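Local coordinates for protein PfhB2 (Pasteurella multocida, PDB 6U8T) that is a toxin whose YopT-like domain is a cysteine protease, probably acting on proteins of the host cell, at the interface of chains A and B. Sequence-based numbering; all coordinates share one arbitrary frame. Chains: chain A/B, PfhB2.

Contact 1 and contact 2 lie about 23 Å apart, measured between the centres of their C-alpha atoms, and share two elements. Strand 212-219 of chain B begins in contact 2 with B:Arg212 and finishes in contact 1 with B:Asn218 and B:Tyr219; strand 147-155 of chain A supplies A:Ala149 to contact 1 and A:Ile154 to contact 2. The final strand of one copy is thus laid against strands of the other, as in an exchange of segments, and two-fold symmetry repeats both contacts with the chains reversed. Such an arrangement suggests an intertwined dimer, though the structure alone does not show that it forms in solution.

Contact 1: the interface of chains A and B. Residues chain A 108-110, 145, 148-149; chain B 218-221.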
# COMPACT_ATOMS: atom_id res chain seq x y z
N VAL A 108 -18.11 -22.07 16.17
CA VAL A 108 -17.08 -22.95 16.80
C VAL A 108 -15.85 -23.03 15.90
O VAL A 108 -15.88 -23.63 14.83
CB VAL A 108 -17.66 -24.34 17.12
CG1 VAL A 108 -18.85 -24.25 18.07
CG2 VAL A 108 -18.04 -25.08 15.86
N PRO A 109 -14.71 -22.45 16.33
CA PRO A 109 -13.48 -22.52 15.53
C PRO A 109 -12.98 -23.97 15.42
O PRO A 109 -13.04 -24.65 16.40
CB PRO A 109 -12.47 -21.63 16.27
CG PRO A 109 -13.29 -20.89 17.34
CD PRO A 109 -14.55 -21.71 17.58
N LYS A 110 -12.53 -24.39 14.24
CA LYS A 110 -11.93 -25.73 14.02
C LYS A 110 -10.58 -25.82 14.74
O LYS A 110 -9.90 -24.79 14.85
CB LYS A 110 -11.73 -26.06 12.54
CG LYS A 110 -12.98 -26.51 11.82
CD LYS A 110 -12.75 -27.18 10.49
CE LYS A 110 -14.08 -27.51 9.83
NZ LYS A 110 -13.97 -27.89 8.39
N ASP A 145 -13.61 -33.06 7.59
CA ASP A 145 -15.07 -32.90 7.33
C ASP A 145 -15.34 -32.65 5.84
O ASP A 145 -14.37 -32.54 5.07
CB ASP A 145 -15.70 -31.76 8.13
CG ASP A 145 -15.15 -31.62 9.53
OD1 ASP A 145 -14.74 -32.63 10.09
OD2 ASP A 145 -15.15 -30.49 10.03
N GLY A 148 -17.04 -26.49 5.69
CA GLY A 148 -16.32 -25.50 6.51
C GLY A 148 -16.65 -24.07 6.13
O GLY A 148 -16.80 -23.79 4.93
N ALA A 149 -16.71 -23.18 7.12
CA ALA A 149 -16.73 -21.71 6.96
C ALA A 149 -15.31 -21.17 7.14
O ALA A 149 -14.57 -21.71 7.97
CB ALA A 149 -17.70 -21.11 7.96
N ASN B 218 -10.59 -21.37 10.12
CA ASN B 218 -11.61 -22.39 9.76
C ASN B 218 -12.61 -22.52 10.91
O ASN B 218 -12.19 -22.67 12.04
CB ASN B 218 -10.98 -23.73 9.39
CG ASN B 218 -10.31 -23.69 8.03
OD1 ASN B 218 -10.97 -23.42 7.01
ND2 ASN B 218 -9.00 -23.90 7.99
N TYR B 219 -13.90 -22.48 10.60
CA TYR B 219 -15.01 -22.75 11.55
C TYR B 219 -15.83 -23.93 11.03
O TYR B 219 -15.99 -24.07 9.79
CB TYR B 219 -15.87 -21.51 11.77
CG TYR B 219 -15.08 -20.25 12.04
CD1 TYR B 219 -14.63 -19.46 11.00
CD2 TYR B 219 -14.73 -19.88 13.33
CE1 TYR B 219 -13.86 -18.32 11.23
CE2 TYR B 219 -13.99 -18.73 13.58
CZ TYR B 219 -13.56 -17.95 12.53
OH TYR B 219 -12.84 -16.82 12.76
N HIS B 220 -16.35 -24.75 11.94
CA HIS B 220 -17.33 -25.82 11.58
C HIS B 220 -18.55 -25.13 10.97
O HIS B 220 -18.95 -24.05 11.46
CB HIS B 220 -17.70 -26.72 12.77
CG HIS B 220 -16.57 -27.56 13.27
ND1 HIS B 220 -16.03 -28.57 12.51
CD2 HIS B 220 -15.86 -27.53 14.43
CE1 HIS B 220 -15.04 -29.14 13.17
NE2 HIS B 220 -14.91 -28.51 14.35
N ALA B 221 -19.09 -25.71 9.89
CA ALA B 221 -20.40 -25.35 9.31
C ALA B 221 -21.50 -26.01 10.16
O ALA B 221 -22.58 -25.48 10.04
CB ALA B 221 -20.47 -25.78 7.88
O HOH W 1 -9.70 -22.36 13.58
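The imidazole of B:His220 receives the aliphatic stem of A:Lys110 on one face, with CG of the lysine 3.6 Å from the ring centroid in a CH-pi contact. At the rim, in the ring plane, stand methyl CG2 of A:Val108 and carboxylate oxygen OD2 of A:Asp145. A flat, partly polar ring suits this place because it can meet a methylene chain, a methyl and an acid at once. The A:Lys110 chain runs extended beyond CG (chi2 -164°, chi3 -176°) across the imidazole, which brings its ammonium NZ to 3.3 Å from A:Asp145 OD2, a salt bridge within chain A. The same oxygen accepts a weak hydrogen bond from B:His220 ND1, bent to 125° at the hydrogen; the carboxylate could favour a protonated imidazole, while the nearby lysine might oppose it.

An antiparallel backbone ladder joins the copies. B:Tyr219 pairs with A:Ala149 through both N and O, its N lying 2.8 Å from the alanine O, and the small methyl of A:Ala149 needs little space. Just past the strand's end and facing the other way, B:His220 N donates to A:Val108 O at 3.1 Å. A:Pro109 has no N-H to offer, but its CA packs 3.7 Å from B:Tyr219 CD2 on the phenol ring. B:Asn218 O accepts from A:Lys110 N at 2.8 Å and also meets water 1, which lies 2.7 Å from A:Lys110 O.

Contact 2: the interface of chains A and B. Residues chain A 127-129, 132, 154; chain B 194-195, 199, 205, 212.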
# COMPACT_ATOMS: atom_id res chain seq x y z
N VAL A 127 0.42 -14.56 -0.79
CA VAL A 127 -0.12 -14.40 -2.17
C VAL A 127 0.82 -13.50 -2.97
O VAL A 127 1.63 -12.81 -2.34
CB VAL A 127 -1.54 -13.81 -2.16
CG1 VAL A 127 -2.55 -14.74 -1.51
CG2 VAL A 127 -1.59 -12.44 -1.51
N SER A 128 0.67 -13.47 -4.29
CA SER A 128 1.37 -12.49 -5.16
C SER A 128 0.48 -12.20 -6.37
O SER A 128 -0.54 -12.89 -6.55
CB SER A 128 2.72 -13.00 -5.57
OG SER A 128 2.61 -14.20 -6.35
N LYS A 129 0.86 -11.20 -7.16
CA LYS A 129 0.25 -10.85 -8.46
C LYS A 129 -0.05 -12.13 -9.26
O LYS A 129 -1.13 -12.17 -9.89
CB LYS A 129 1.18 -9.92 -9.24
CG LYS A 129 0.71 -9.60 -10.65
CD LYS A 129 -0.50 -8.70 -10.64
CE LYS A 129 -1.11 -8.47 -12.00
NZ LYS A 129 -0.22 -7.62 -12.81
N ILE A 132 -1.83 -17.50 -6.25
CA ILE A 132 -2.75 -17.60 -5.08
C ILE A 132 -3.10 -19.07 -4.81
O ILE A 132 -4.17 -19.34 -4.19
CB ILE A 132 -4.02 -16.75 -5.29
CG1 ILE A 132 -4.84 -17.22 -6.49
CG2 ILE A 132 -3.69 -15.28 -5.40
CD1 ILE A 132 -6.19 -16.55 -6.57
N ILE A 154 -6.47 -10.94 3.90
CA ILE A 154 -5.58 -10.78 2.71
C ILE A 154 -4.92 -9.40 2.84
O ILE A 154 -5.62 -8.42 3.20
CB ILE A 154 -6.39 -10.90 1.39
CG1 ILE A 154 -7.08 -12.26 1.23
CG2 ILE A 154 -5.56 -10.59 0.17
CD1 ILE A 154 -6.12 -13.34 0.84
N LEU B 194 -11.46 -17.58 -9.52
CA LEU B 194 -10.66 -16.82 -8.54
C LEU B 194 -9.31 -16.47 -9.18
O LEU B 194 -8.93 -15.28 -9.12
CB LEU B 194 -10.48 -17.64 -7.26
CG LEU B 194 -10.05 -16.82 -6.05
CD1 LEU B 194 -11.18 -15.93 -5.56
CD2 LEU B 194 -9.57 -17.70 -4.91
N LYS B 195 -8.64 -17.45 -9.80
CA LYS B 195 -7.27 -17.29 -10.34
C LYS B 195 -7.29 -16.51 -11.67
O LYS B 195 -6.41 -15.69 -11.85
CB LYS B 195 -6.61 -18.66 -10.53
CG LYS B 195 -6.44 -19.46 -9.24
CD LYS B 195 -5.61 -20.71 -9.40
CE LYS B 195 -5.03 -21.18 -8.07
NZ LYS B 195 -4.33 -22.48 -8.22
N TRP B 199 -8.98 -12.36 -9.34
CA TRP B 199 -7.74 -11.90 -8.67
C TRP B 199 -7.26 -10.60 -9.30
O TRP B 199 -7.03 -9.66 -8.55
CB TRP B 199 -6.70 -13.00 -8.69
CG TRP B 199 -5.53 -12.71 -7.83
CD1 TRP B 199 -4.24 -12.67 -8.22
CD2 TRP B 199 -5.55 -12.39 -6.43
NE1 TRP B 199 -3.42 -12.35 -7.16
CE2 TRP B 199 -4.20 -12.18 -6.04
CE3 TRP B 199 -6.54 -12.29 -5.45
CZ2 TRP B 199 -3.84 -11.83 -4.74
CZ3 TRP B 199 -6.18 -11.96 -4.16
CH2 TRP B 199 -4.85 -11.73 -3.81
N ALA B 205 -4.65 -8.15 -6.77
CA ALA B 205 -3.45 -8.84 -7.32
C ALA B 205 -2.22 -7.94 -7.18
O ALA B 205 -1.16 -8.45 -6.73
CB ALA B 205 -3.66 -9.23 -8.75
N ARG B 212 2.63 -11.21 -0.13
CA ARG B 212 1.78 -10.52 0.87
C ARG B 212 1.13 -11.62 1.71
O ARG B 212 0.90 -12.71 1.17
CB ARG B 212 0.74 -9.64 0.18
CG ARG B 212 1.34 -8.55 -0.70
CD ARG B 212 0.30 -7.57 -1.16
NE ARG B 212 -0.62 -8.19 -2.11
CZ ARG B 212 -0.32 -8.47 -3.38
NH1 ARG B 212 0.88 -8.20 -3.89
NH2 ARG B 212 -1.22 -9.04 -4.14
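A:Ile132 and B:Trp199 make the main apolar contact, their side chains running past each other in opposite directions. Methyl CG2 of A:Ile132 sits over one face, 3.4 Å from the centroid of the five-membered ring of B:Trp199, offset toward the rim. B:Ala205 CA covers the opposite face, so the indole lies between an isoleucine methyl of the partner and an alanine of its own chain, which holds it flat. Of the isoleucine's branches, CG2 meets the indole, while CG1, between the backbone N and the carbonyl carbon (chi1 62°), serves residues earlier on the same helix 187-201: A:Ile132 CD1 lies 3.9 Å from B:Leu194 CG, and CG1 touches the aliphatic stem of B:Lys195. A:Val127 CB packs near indole CZ2.

Hydrogen bonds add direction to this packing. The indole N-H of B:Trp199, NE1, donates to A:Ser128 O at 3.0 Å, with the acceptor 19° out of the ring plane; tryptophan thus joins a broad apolar face to one polar donor. Antiparallel pairing links A:Val127 and B:Arg212 by two backbone bonds, A:Val127 N to B:Arg212 O being 2.7 Å. Within chain B, the guanidinium NH2 of B:Arg212 reaches B:Ala205 O at 2.7 Å from above the carbonyl plane, tying the strand start to the loop behind the tryptophan.

Together, the backbone pair and the packing around the indole may hold this C-terminal segment against the partner in the dimer of the crystal.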